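PDB 3FNR: arginine--tRNA ligase from Campylobacter jejuni, which catalyses the ATP-dependent attachment of L-arginine to tRNA(Arg), releasing AMP and diphosphate. Local coordinates for residues Asn71-Val76 and Met231-Gly236; Thr60-His65 and Ala385-Ala390; Ala198-Gln201 and Lys206-Val209; Lys120-Lys125 and Ala140-Asp145. The protein carries 1 engineered substitution. All coordinates share one frame; numbering follows the deposited sequence.

Contact 1: Asn71-Val76 and Met231-Gly236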
# COMPACT_ATOMS: atom_id res chain seq x y z
N ASN A 71 -12.88 -0.44 -3.19
CA ASN A 71 -12.89 -0.55 -1.74
C ASN A 71 -11.67 -1.25 -1.18
O ASN A 71 -11.09 -2.12 -1.82
CB ASN A 71 -14.14 -1.27 -1.27
CG ASN A 71 -15.29 -0.33 -1.01
OD1 ASN A 71 -15.99 0.08 -1.93
ND2 ASN A 71 -15.47 0.03 0.26
N THR A 72 -11.30 -0.85 0.03
CA THR A 72 -10.17 -1.45 0.74
C THR A 72 -10.58 -2.01 2.09
O THR A 72 -11.43 -1.43 2.79
CB THR A 72 -9.02 -0.45 0.93
OG1 THR A 72 -9.54 0.77 1.48
CG2 THR A 72 -8.39 -0.15 -0.41
N GLU A 73 -9.94 -3.11 2.47
CA GLU A 73 -10.28 -3.84 3.67
C GLU A 73 -9.05 -4.51 4.29
O GLU A 73 -8.14 -4.96 3.59
CB GLU A 73 -11.39 -4.87 3.37
CG GLU A 73 -12.03 -5.54 4.59
CD GLU A 73 -13.37 -6.19 4.28
OE1 GLU A 73 -13.43 -7.44 4.28
OE2 GLU A 73 -14.37 -5.46 4.07
N TYR A 74 -9.04 -4.54 5.62
CA TYR A 74 -7.95 -5.12 6.40
C TYR A 74 -8.59 -6.19 7.28
O TYR A 74 -9.59 -5.93 7.95
CB TYR A 74 -7.32 -4.03 7.26
CG TYR A 74 -6.12 -4.39 8.12
CD1 TYR A 74 -6.24 -5.26 9.21
CD2 TYR A 74 -4.88 -3.78 7.90
CE1 TYR A 74 -5.14 -5.57 10.02
CE2 TYR A 74 -3.78 -4.07 8.71
CZ TYR A 74 -3.92 -4.96 9.76
OH TYR A 74 -2.84 -5.25 10.56
N TYR A 75 -8.01 -7.38 7.26
CA TYR A 75 -8.50 -8.48 8.05
C TYR A 75 -7.70 -8.57 9.34
O TYR A 75 -6.48 -8.73 9.31
CB TYR A 75 -8.34 -9.79 7.28
CG TYR A 75 -8.92 -11.00 7.97
CD1 TYR A 75 -10.29 -11.22 7.99
CD2 TYR A 75 -8.09 -11.94 8.58
CE1 TYR A 75 -10.83 -12.34 8.61
CE2 TYR A 75 -8.62 -13.05 9.22
CZ TYR A 75 -9.99 -13.25 9.22
OH TYR A 75 -10.52 -14.37 9.83
N VAL A 76 -8.41 -8.46 10.47
CA VAL A 76 -7.80 -8.52 11.80
C VAL A 76 -7.87 -9.94 12.36
O VAL A 76 -8.95 -10.42 12.67
CB VAL A 76 -8.48 -7.53 12.78
CG1 VAL A 76 -7.66 -7.36 14.02
CG2 VAL A 76 -8.72 -6.17 12.13
N MET A 231 -16.30 -12.41 -1.71
CA MET A 231 -16.70 -12.70 -3.10
C MET A 231 -18.21 -12.67 -3.35
O MET A 231 -18.67 -12.75 -4.50
CB MET A 231 -16.16 -14.06 -3.54
CG MET A 231 -14.64 -14.13 -3.52
SD MET A 231 -13.93 -13.82 -5.14
CE MET A 231 -13.91 -15.49 -5.71
N SER A 232 -19.00 -12.56 -2.29
CA SER A 232 -20.45 -12.53 -2.46
C SER A 232 -20.97 -11.16 -2.09
O SER A 232 -22.08 -11.02 -1.57
CB SER A 232 -21.10 -13.61 -1.60
OG SER A 232 -20.81 -13.37 -0.23
N ARG A 233 -20.17 -10.13 -2.36
CA ARG A 233 -20.53 -8.77 -1.98
C ARG A 233 -20.92 -7.88 -3.16
O ARG A 233 -21.26 -6.71 -2.97
CB ARG A 233 -19.42 -8.12 -1.16
CG ARG A 233 -19.38 -8.52 0.29
CD ARG A 233 -18.38 -7.65 1.03
NE ARG A 233 -17.63 -8.38 2.05
CZ ARG A 233 -16.56 -7.91 2.66
NH1 ARG A 233 -16.10 -6.70 2.37
NH2 ARG A 233 -15.93 -8.65 3.57
N GLY A 234 -20.86 -8.42 -4.37
CA GLY A 234 -21.27 -7.66 -5.55
C GLY A 234 -20.16 -6.92 -6.29
O GLY A 234 -20.44 -6.22 -7.26
N TYR A 235 -18.92 -7.07 -5.84
CA TYR A 235 -17.78 -6.45 -6.53
C TYR A 235 -17.42 -7.21 -7.79
O TYR A 235 -17.51 -8.43 -7.82
CB TYR A 235 -16.54 -6.39 -5.62
CG TYR A 235 -16.72 -5.50 -4.41
CD1 TYR A 235 -16.52 -4.12 -4.50
CD2 TYR A 235 -17.10 -6.04 -3.18
CE1 TYR A 235 -16.70 -3.31 -3.40
CE2 TYR A 235 -17.28 -5.23 -2.07
CZ TYR A 235 -17.07 -3.87 -2.19
OH TYR A 235 -17.24 -3.07 -1.09
N GLY A 236 -17.01 -6.48 -8.83
CA GLY A 236 -16.55 -7.10 -10.07
C GLY A 236 -15.40 -8.06 -9.85
O GLY A 236 -15.37 -9.14 -10.44

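Contact 2: Thr60-His65 and Ala385-Ala390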
# COMPACT_ATOMS: atom_id res chain seq x y z
N THR A 60 -5.12 1.78 -5.04
CA THR A 60 -6.39 2.35 -4.61
C THR A 60 -6.58 3.78 -5.10
O THR A 60 -7.60 4.09 -5.73
CB THR A 60 -6.52 2.33 -3.08
OG1 THR A 60 -6.28 1.00 -2.61
CG2 THR A 60 -7.91 2.75 -2.66
N ARG A 61 -5.60 4.64 -4.83
CA ARG A 61 -5.65 6.05 -5.23
C ARG A 61 -5.77 6.17 -6.74
O ARG A 61 -6.51 7.02 -7.25
CB ARG A 61 -4.39 6.78 -4.78
CG ARG A 61 -4.30 7.07 -3.29
CD ARG A 61 -2.91 7.60 -2.97
NE ARG A 61 -2.68 7.82 -1.54
CZ ARG A 61 -2.91 8.96 -0.91
NH1 ARG A 61 -3.39 10.01 -1.58
NH2 ARG A 61 -2.67 9.06 0.39
N LEU A 62 -5.05 5.31 -7.45
CA LEU A 62 -5.06 5.30 -8.91
C LEU A 62 -6.41 4.85 -9.45
O LEU A 62 -7.01 5.52 -10.29
CB LEU A 62 -3.91 4.46 -9.45
CG LEU A 62 -3.75 4.35 -10.97
CD1 LEU A 62 -3.60 5.71 -11.65
CD2 LEU A 62 -2.55 3.49 -11.24
N ALA A 63 -6.91 3.72 -8.94
CA ALA A 63 -8.24 3.25 -9.31
C ALA A 63 -9.33 4.30 -9.11
O ALA A 63 -10.16 4.51 -10.00
CB ALA A 63 -8.57 2.02 -8.55
N ARG A 64 -9.32 4.97 -7.96
CA ARG A 64 -10.31 6.01 -7.67
C ARG A 64 -10.20 7.20 -8.64
O ARG A 64 -11.20 7.69 -9.15
CB ARG A 64 -10.21 6.48 -6.22
CG ARG A 64 -11.33 5.97 -5.33
CD ARG A 64 -10.91 4.89 -4.34
NE ARG A 64 -10.52 5.46 -3.05
CZ ARG A 64 -10.61 4.84 -1.87
NH1 ARG A 64 -11.08 3.60 -1.77
NH2 ARG A 64 -10.20 5.47 -0.78
N HIS A 65 -8.96 7.62 -8.91
CA HIS A 65 -8.67 8.71 -9.84
C HIS A 65 -9.26 8.42 -11.22
O HIS A 65 -9.86 9.29 -11.85
CB HIS A 65 -7.14 8.90 -9.95
CG HIS A 65 -6.72 10.03 -10.84
ND1 HIS A 65 -6.71 11.35 -10.43
CD2 HIS A 65 -6.26 10.03 -12.11
CE1 HIS A 65 -6.27 12.11 -11.42
NE2 HIS A 65 -6.00 11.34 -12.45
N ALA A 385 -2.68 8.66 -20.44
CA ALA A 385 -2.37 7.37 -21.06
C ALA A 385 -1.56 6.48 -20.13
O ALA A 385 -1.86 5.30 -19.98
CB ALA A 385 -1.61 7.59 -22.38
N VAL A 386 -0.54 7.06 -19.51
CA VAL A 386 0.33 6.33 -18.59
C VAL A 386 -0.46 5.74 -17.42
O VAL A 386 -0.32 4.56 -17.12
CB VAL A 386 1.49 7.21 -18.08
CG1 VAL A 386 2.32 6.48 -17.02
CG2 VAL A 386 2.39 7.63 -19.25
N LEU A 387 -1.31 6.57 -16.79
CA LEU A 387 -2.08 6.15 -15.60
C LEU A 387 -3.05 5.00 -15.91
O LEU A 387 -3.13 4.04 -15.16
CB LEU A 387 -2.85 7.32 -15.00
CG LEU A 387 -2.00 8.46 -14.44
CD1 LEU A 387 -2.90 9.57 -13.91
CD2 LEU A 387 -0.98 7.99 -13.39
N ASN A 388 -3.77 5.12 -17.02
CA ASN A 388 -4.69 4.07 -17.45
C ASN A 388 -3.96 2.77 -17.75
O ASN A 388 -4.41 1.69 -17.38
CB ASN A 388 -5.52 4.54 -18.64
CG ASN A 388 -6.64 5.48 -18.24
OD1 ASN A 388 -7.67 5.06 -17.70
ND2 ASN A 388 -6.45 6.77 -18.49
N ASP A 389 -2.80 2.90 -18.38
CA ASP A 389 -1.97 1.75 -18.73
C ASP A 389 -1.39 1.11 -17.47
O ASP A 389 -1.31 -0.11 -17.37
CB ASP A 389 -0.85 2.19 -19.67
CG ASP A 389 -0.55 1.17 -20.74
OD1 ASP A 389 -0.92 1.43 -21.90
OD2 ASP A 389 0.04 0.12 -20.42
N ALA A 390 -0.99 1.95 -16.51
CA ALA A 390 -0.44 1.47 -15.25
C ALA A 390 -1.47 0.68 -14.45
O ALA A 390 -1.14 -0.35 -13.88
CB ALA A 390 0.11 2.62 -14.42

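Contact 3: Ala198-Gln201 and Lys206-Val209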
# COMPACT_ATOMS: atom_id res chain seq x y z
N ALA A 198 -11.79 -31.12 -1.07
CA ALA A 198 -11.33 -31.92 -2.20
C ALA A 198 -10.66 -31.06 -3.27
O ALA A 198 -11.05 -31.08 -4.44
CB ALA A 198 -12.49 -32.70 -2.80
N SER A 199 -9.63 -30.32 -2.87
CA SER A 199 -9.04 -29.26 -3.70
C SER A 199 -8.23 -29.78 -4.88
O SER A 199 -8.09 -29.08 -5.89
CB SER A 199 -8.21 -28.30 -2.85
OG SER A 199 -7.37 -29.00 -1.94
N SER A 200 -7.72 -31.01 -4.77
CA SER A 200 -7.00 -31.66 -5.87
C SER A 200 -7.91 -32.02 -7.06
O SER A 200 -7.41 -32.31 -8.15
CB SER A 200 -6.27 -32.90 -5.37
OG SER A 200 -7.19 -33.85 -4.89
N GLN A 201 -9.22 -31.99 -6.86
CA GLN A 201 -10.20 -32.13 -7.94
C GLN A 201 -10.33 -30.84 -8.75
O GLN A 201 -11.01 -30.80 -9.78
CB GLN A 201 -11.57 -32.56 -7.40
CG GLN A 201 -11.59 -33.91 -6.66
CD GLN A 201 -12.99 -34.36 -6.26
OE1 GLN A 201 -14.00 -33.81 -6.71
NE2 GLN A 201 -13.06 -35.38 -5.41
N LYS A 206 -2.67 -31.28 -3.45
CA LYS A 206 -3.29 -32.29 -2.59
C LYS A 206 -4.51 -31.72 -1.85
O LYS A 206 -4.72 -30.51 -1.82
CB LYS A 206 -2.27 -32.84 -1.59
CG LYS A 206 -1.67 -31.79 -0.66
CD LYS A 206 -0.71 -32.41 0.34
CE LYS A 206 -0.27 -31.37 1.37
NZ LYS A 206 0.63 -31.94 2.41
N ASP A 207 -5.30 -32.60 -1.23
CA ASP A 207 -6.47 -32.18 -0.47
C ASP A 207 -6.07 -31.59 0.88
O ASP A 207 -4.96 -31.84 1.37
CB ASP A 207 -7.46 -33.34 -0.31
CG ASP A 207 -8.16 -33.68 -1.61
OD1 ASP A 207 -8.80 -34.74 -1.68
OD2 ASP A 207 -8.09 -32.88 -2.57
N ARG A 208 -6.96 -30.79 1.46
CA ARG A 208 -6.62 -29.95 2.62
C ARG A 208 -7.62 -30.10 3.76
O ARG A 208 -8.81 -30.27 3.52
CB ARG A 208 -6.57 -28.48 2.19
CG ARG A 208 -5.78 -28.16 0.92
CD ARG A 208 -4.29 -28.29 1.12
NE ARG A 208 -3.57 -28.26 -0.15
CZ ARG A 208 -2.25 -28.18 -0.28
NH1 ARG A 208 -1.71 -28.16 -1.48
NH2 ARG A 208 -1.47 -28.10 0.79
N VAL A 209 -7.14 -30.01 5.00
CA VAL A 209 -8.01 -30.12 6.17
C VAL A 209 -8.79 -28.83 6.45
O VAL A 209 -8.19 -27.77 6.65
CB VAL A 209 -7.23 -30.55 7.43
CG1 VAL A 209 -8.15 -30.61 8.66
CG2 VAL A 209 -6.57 -31.88 7.21
O HOH W 1 -10.63 -35.69 -3.31

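Contact 4: Lys120-Lys125 and Ala140-Asp145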
# COMPACT_ATOMS: atom_id res chain seq x y z
N LYS A 120 3.63 -0.65 30.54
CA LYS A 120 3.53 0.53 31.39
C LYS A 120 2.15 1.16 31.28
O LYS A 120 1.63 1.69 32.26
CB LYS A 120 4.60 1.56 31.02
CG LYS A 120 5.99 1.25 31.57
CD LYS A 120 6.95 2.43 31.41
CE LYS A 120 6.67 3.54 32.42
NZ LYS A 120 7.62 4.68 32.30
N GLU A 121 1.58 1.11 30.07
CA GLU A 121 0.21 1.54 29.84
C GLU A 121 -0.77 0.62 30.56
O GLU A 121 -1.76 1.08 31.13
CB GLU A 121 -0.12 1.57 28.35
CG GLU A 121 -0.07 2.94 27.69
CD GLU A 121 -0.50 2.91 26.23
OE1 GLU A 121 -1.49 3.59 25.88
OE2 GLU A 121 0.14 2.19 25.42
N ALA A 122 -0.46 -0.68 30.54
CA ALA A 122 -1.30 -1.71 31.16
C ALA A 122 -1.32 -1.59 32.68
O ALA A 122 -2.39 -1.66 33.30
CB ALA A 122 -0.83 -3.10 30.74
N PHE A 123 -0.14 -1.40 33.27
CA PHE A 123 0.01 -1.29 34.72
C PHE A 123 -0.69 -0.06 35.29
O PHE A 123 -1.21 -0.09 36.40
CB PHE A 123 1.49 -1.30 35.10
CG PHE A 123 1.74 -1.39 36.57
CD1 PHE A 123 1.58 -2.60 37.24
CD2 PHE A 123 2.15 -0.27 37.29
CE1 PHE A 123 1.82 -2.68 38.61
CE2 PHE A 123 2.39 -0.34 38.66
CZ PHE A 123 2.23 -1.55 39.32
N GLU A 124 -0.70 1.02 34.51
CA GLU A 124 -1.34 2.28 34.89
C GLU A 124 -2.87 2.19 34.82
O GLU A 124 -3.57 2.78 35.65
CB GLU A 124 -0.85 3.41 33.99
CG GLU A 124 -0.94 4.79 34.62
CD GLU A 124 -0.01 4.95 35.81
OE1 GLU A 124 -0.49 5.39 36.88
OE2 GLU A 124 1.19 4.63 35.68
N LYS A 125 -3.37 1.45 33.84
CA LYS A 125 -4.80 1.32 33.58
C LYS A 125 -5.48 0.33 34.54
O LYS A 125 -6.53 0.63 35.11
CB LYS A 125 -5.03 0.91 32.11
CG LYS A 125 -6.38 0.28 31.76
CD LYS A 125 -7.46 1.31 31.50
CE LYS A 125 -8.72 0.65 30.96
NZ LYS A 125 -9.80 1.65 30.73
N ALA A 140 -5.16 -9.23 26.61
CA ALA A 140 -4.99 -9.41 25.17
C ALA A 140 -6.01 -8.64 24.33
O ALA A 140 -5.64 -8.07 23.32
CB ALA A 140 -5.01 -10.88 24.82
N ASP A 141 -7.27 -8.63 24.76
CA ASP A 141 -8.32 -7.86 24.08
C ASP A 141 -8.04 -6.36 24.09
O ASP A 141 -8.21 -5.68 23.07
CB ASP A 141 -9.69 -8.12 24.72
CG ASP A 141 -10.24 -9.51 24.42
OD1 ASP A 141 -9.73 -10.18 23.50
OD2 ASP A 141 -11.19 -9.92 25.11
N TRP A 142 -7.63 -5.86 25.26
CA TRP A 142 -7.26 -4.46 25.45
C TRP A 142 -6.01 -4.14 24.63
O TRP A 142 -5.92 -3.07 24.03
CB TRP A 142 -6.99 -4.17 26.93
CG TRP A 142 -6.41 -2.80 27.20
CD1 TRP A 142 -7.10 -1.63 27.37
CD2 TRP A 142 -5.02 -2.46 27.34
NE1 TRP A 142 -6.23 -0.59 27.60
CE2 TRP A 142 -4.94 -1.07 27.58
CE3 TRP A 142 -3.83 -3.20 27.27
CZ2 TRP A 142 -3.73 -0.40 27.76
CZ3 TRP A 142 -2.62 -2.54 27.45
CH2 TRP A 142 -2.58 -1.15 27.69
N ALA A 143 -5.07 -5.07 24.64
CA ALA A 143 -3.78 -4.91 23.97
C ALA A 143 -3.91 -4.88 22.45
O ALA A 143 -3.37 -3.99 21.81
CB ALA A 143 -2.84 -6.00 24.38
N LYS A 144 -4.64 -5.85 21.90
CA LYS A 144 -4.79 -5.99 20.45
C LYS A 144 -5.48 -4.77 19.86
O LYS A 144 -5.23 -4.41 18.70
CB LYS A 144 -5.50 -7.30 20.06
CG LYS A 144 -7.00 -7.38 20.36
CD LYS A 144 -7.87 -7.07 19.14
CE LYS A 144 -9.32 -7.48 19.38
NZ LYS A 144 -10.08 -6.54 20.24
N ASP A 145 -6.35 -4.13 20.66
CA ASP A 145 -6.99 -2.89 20.27
C ASP A 145 -6.00 -1.72 20.25
O ASP A 145 -6.12 -0.82 19.42
CB ASP A 145 -8.18 -2.58 21.19
CG ASP A 145 -9.43 -3.37 20.82
OD1 ASP A 145 -9.65 -3.63 19.61
OD2 ASP A 145 -10.20 -3.72 21.74

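Contact 1: Asn71-Val76 and Met231-Gly236
The carboxylate of Glu73 meets the guanidinium of Arg233 at its edge, close to the guanidinium plane, and the ring of Tyr235 is likewise met at its edge, by the amide oxygen OD1 of Asn71. In the first pair the planes of the two flat groups differ by 34°, and the bidentate salt bridge is end-on: Arg233 NH1 donates to Glu73 OE2 at 2.7 Å, and Arg233 NH2 to Glu73 OE1 at 2.9 Å. Both bonds are fairly straight, at 157° and 159°, and both oxygens are approached on the syn side, although NH1 is tilted from the carboxylate plane. Glu73 reaches this far because CG lies anti to its backbone N and the chain stays extended beyond, while the arginine comes from the opposite direction. Each group has a further partner, since Glu73 OE1 is also hydrogen-bonded to Tyr226 OH and Arg233 NH2 forms a salt bridge with Asp229, both on helix 219-231.

The second pair is looser. Asn71 and Tyr235 cross at about a right angle, with Tyr235 OH 3.4 Å from Asn71 CG; the hydroxyl lies 3.5 Å from Asn71 OD1, but the angle is too poor for a hydrogen bond. Asn71, Arg233 and Tyr235 all also touch Leu33 of strand 31-35. That strand pairs in parallel with both 69-76 and 237-243, so the contact ties a strand to the loop leading into another strand of the mixed, largely parallel sheet of the class I catalytic domain, a Rossmann-like fold.

Contact 2: Thr60-His65 and Ala385-Ala390
The segments 60-65 of helix 50-65 and 385-390 of helix 383-393 approach to 10.2 Å between their axes at a signed crossing angle of -119°, and Leu62 and Leu387 are the residues with the nearest CA atoms, 7.4 Å apart. These two leucines carry most of the contact. The CD1 methyl of Leu62 rests against Leu387 CB at 3.8 Å and touches the CD2 methyl of Leu387 almost as closely, so one branch of Leu62 meets both the root and a branch of its partner. Its other branch, CD2, reaches along the second helix to the methyl of Ala390, with Leu62 CD2 to Ala390 CB at 4.2 Å. The fork straddles these two positions because Leu62 CG stands anti to the backbone N (chi1 -179°), which sends the side chain out across the gap.

Leu387 divides its branches as well. While CD2 faces Leu62, its CD1 methyl lies 3.8 Å from His65 CD2, and the two side chains cross at about a right angle. The approach to the imidazole is oblique, and NE2 is nearly as close to the methyl as CD2. Leu445 of helix 425-445 and Ile399 of helix 398-416 also touch both Leu62 and Leu387, extending the apolar cluster.

All four touching residues are buried, and no hydrogen bond passes between the segments. Cohesion at this junction of the catalytic and DALR anticodon-binding regions therefore rests on van der Waals and hydrophobic packing, with NE2 of the one polar ring hydrogen-bonded to Thr23 OG1.

Contact 3: Ala198-Gln201 and Lys206-Val209
Asp207 accepts hydrogen bonds from Ser200 across the connection of a β-hairpin formed by strands 194-197 and 208-211 of a small three-stranded antiparallel sheet; residues 199-201 form the start of a 3-10 turn. The tight part of the contact is centred on Asp207 OD2, which accepts two hydrogen bonds from the same residue. Ser200 N donates at 2.9 Å with an N-H...O angle of 164° and meets OD2 nearly end-on to its C-O bond. The hydroxyl of Ser200 donates at 2.7 Å from OG to Asp207 OD2, but from above the carboxylate, 47° out of its plane. Ser200 can present both donors because OG sits between its backbone N and carbonyl carbon (chi1 63°), on the same side as the amide. Together the two bonds hold the carboxylate over the turn, and Ala198 CA packs against it, 3.7 Å from Asp207 CG.

Ser199 meets Lys206 and Arg208 more loosely. Its OG lies 3.1 Å from the carbonyl O of Lys206 and near the CG of Arg208, but the hydroxyl also has Asp204 OD1 as a partner, so the destination of its proton is not settled. The same Asp204 forms a salt bridge with Arg208 NE. Within 206-209, the aliphatic CG of Lys206 lies over the centre of one face of the Arg208 guanidinium.

Toward the exposed Gln201 and Lys206 the contact thins, and Gln201 makes no direct touch. Water replaces it. Asp207 OD1, which is also bonded to Tyr189 OH, accepts from a water at 2.6 Å, and that water accepts from Gln201 NE2 at 3.2 Å.

Contact 4: Lys120-Lys125 and Ala140-Asp145
Trp142 projects its six-membered ring at the backbone of Glu121 and Ala122, joining two consecutive helices of the synthetase's catalytic domain, 113-126 and 136-157. The axes of the two segments cross at 129° and pass 11.5 Å apart, a wide spacing that the indole spans. CG of Trp142 is anti to its backbone N (chi1 172°), which carries the ring outward from helix 136-157.

The far corner of the indole does most of the touching. Its CH2 atom lies 3.7 Å from Glu121 CB, which comes at the ring edge and near the ring plane, so the glutamate contributes the base of its side chain here. The same Trp142 CH2 is 3.6 Å from Ala122 N, an approach oblique to the ring. Next to it, Trp142 CZ3 meets the methyl of Ala122, CB, at 3.8 Å.

No hydrogen bond links the segments, and the contact is partly buried, with Glu121 and Lys125 exposed to solvent. Outside it, Phe126 meets the indole in an edge-to-face stack and Phe131 touches Ala122, so aromatic side chains continue the packing. On the five-membered side of the indole the approach is oblique and more distant: the aliphatic chain of Lys125 comes no nearer than its CG, which lies 4.3 Å from Trp142 NE1.

Contacts 1 and 2 are joined directly: helix 50-65 and strand 69-76 are consecutive in the chain, and the Thr72 CG2 atom packs on Thr60 OG1 at 3.3 Å, their centres being 20 Å apart. Contact 2 spans the longest loop, from the catalytic domain to the DALR region, and contact 1 lies within that span. Contacts 4 and 3 follow in series inside contact 1's own span, with centres 41 Å apart. They lie in insertions between strands of the mixed central sheet, touching neither contact 1 nor each other. Contact 2 packs helix 50-65, which flanks that sheet through Thr60 and Thr72, against the anticodon-binding region; contact 4 lies on the opposite side of the chain's centre.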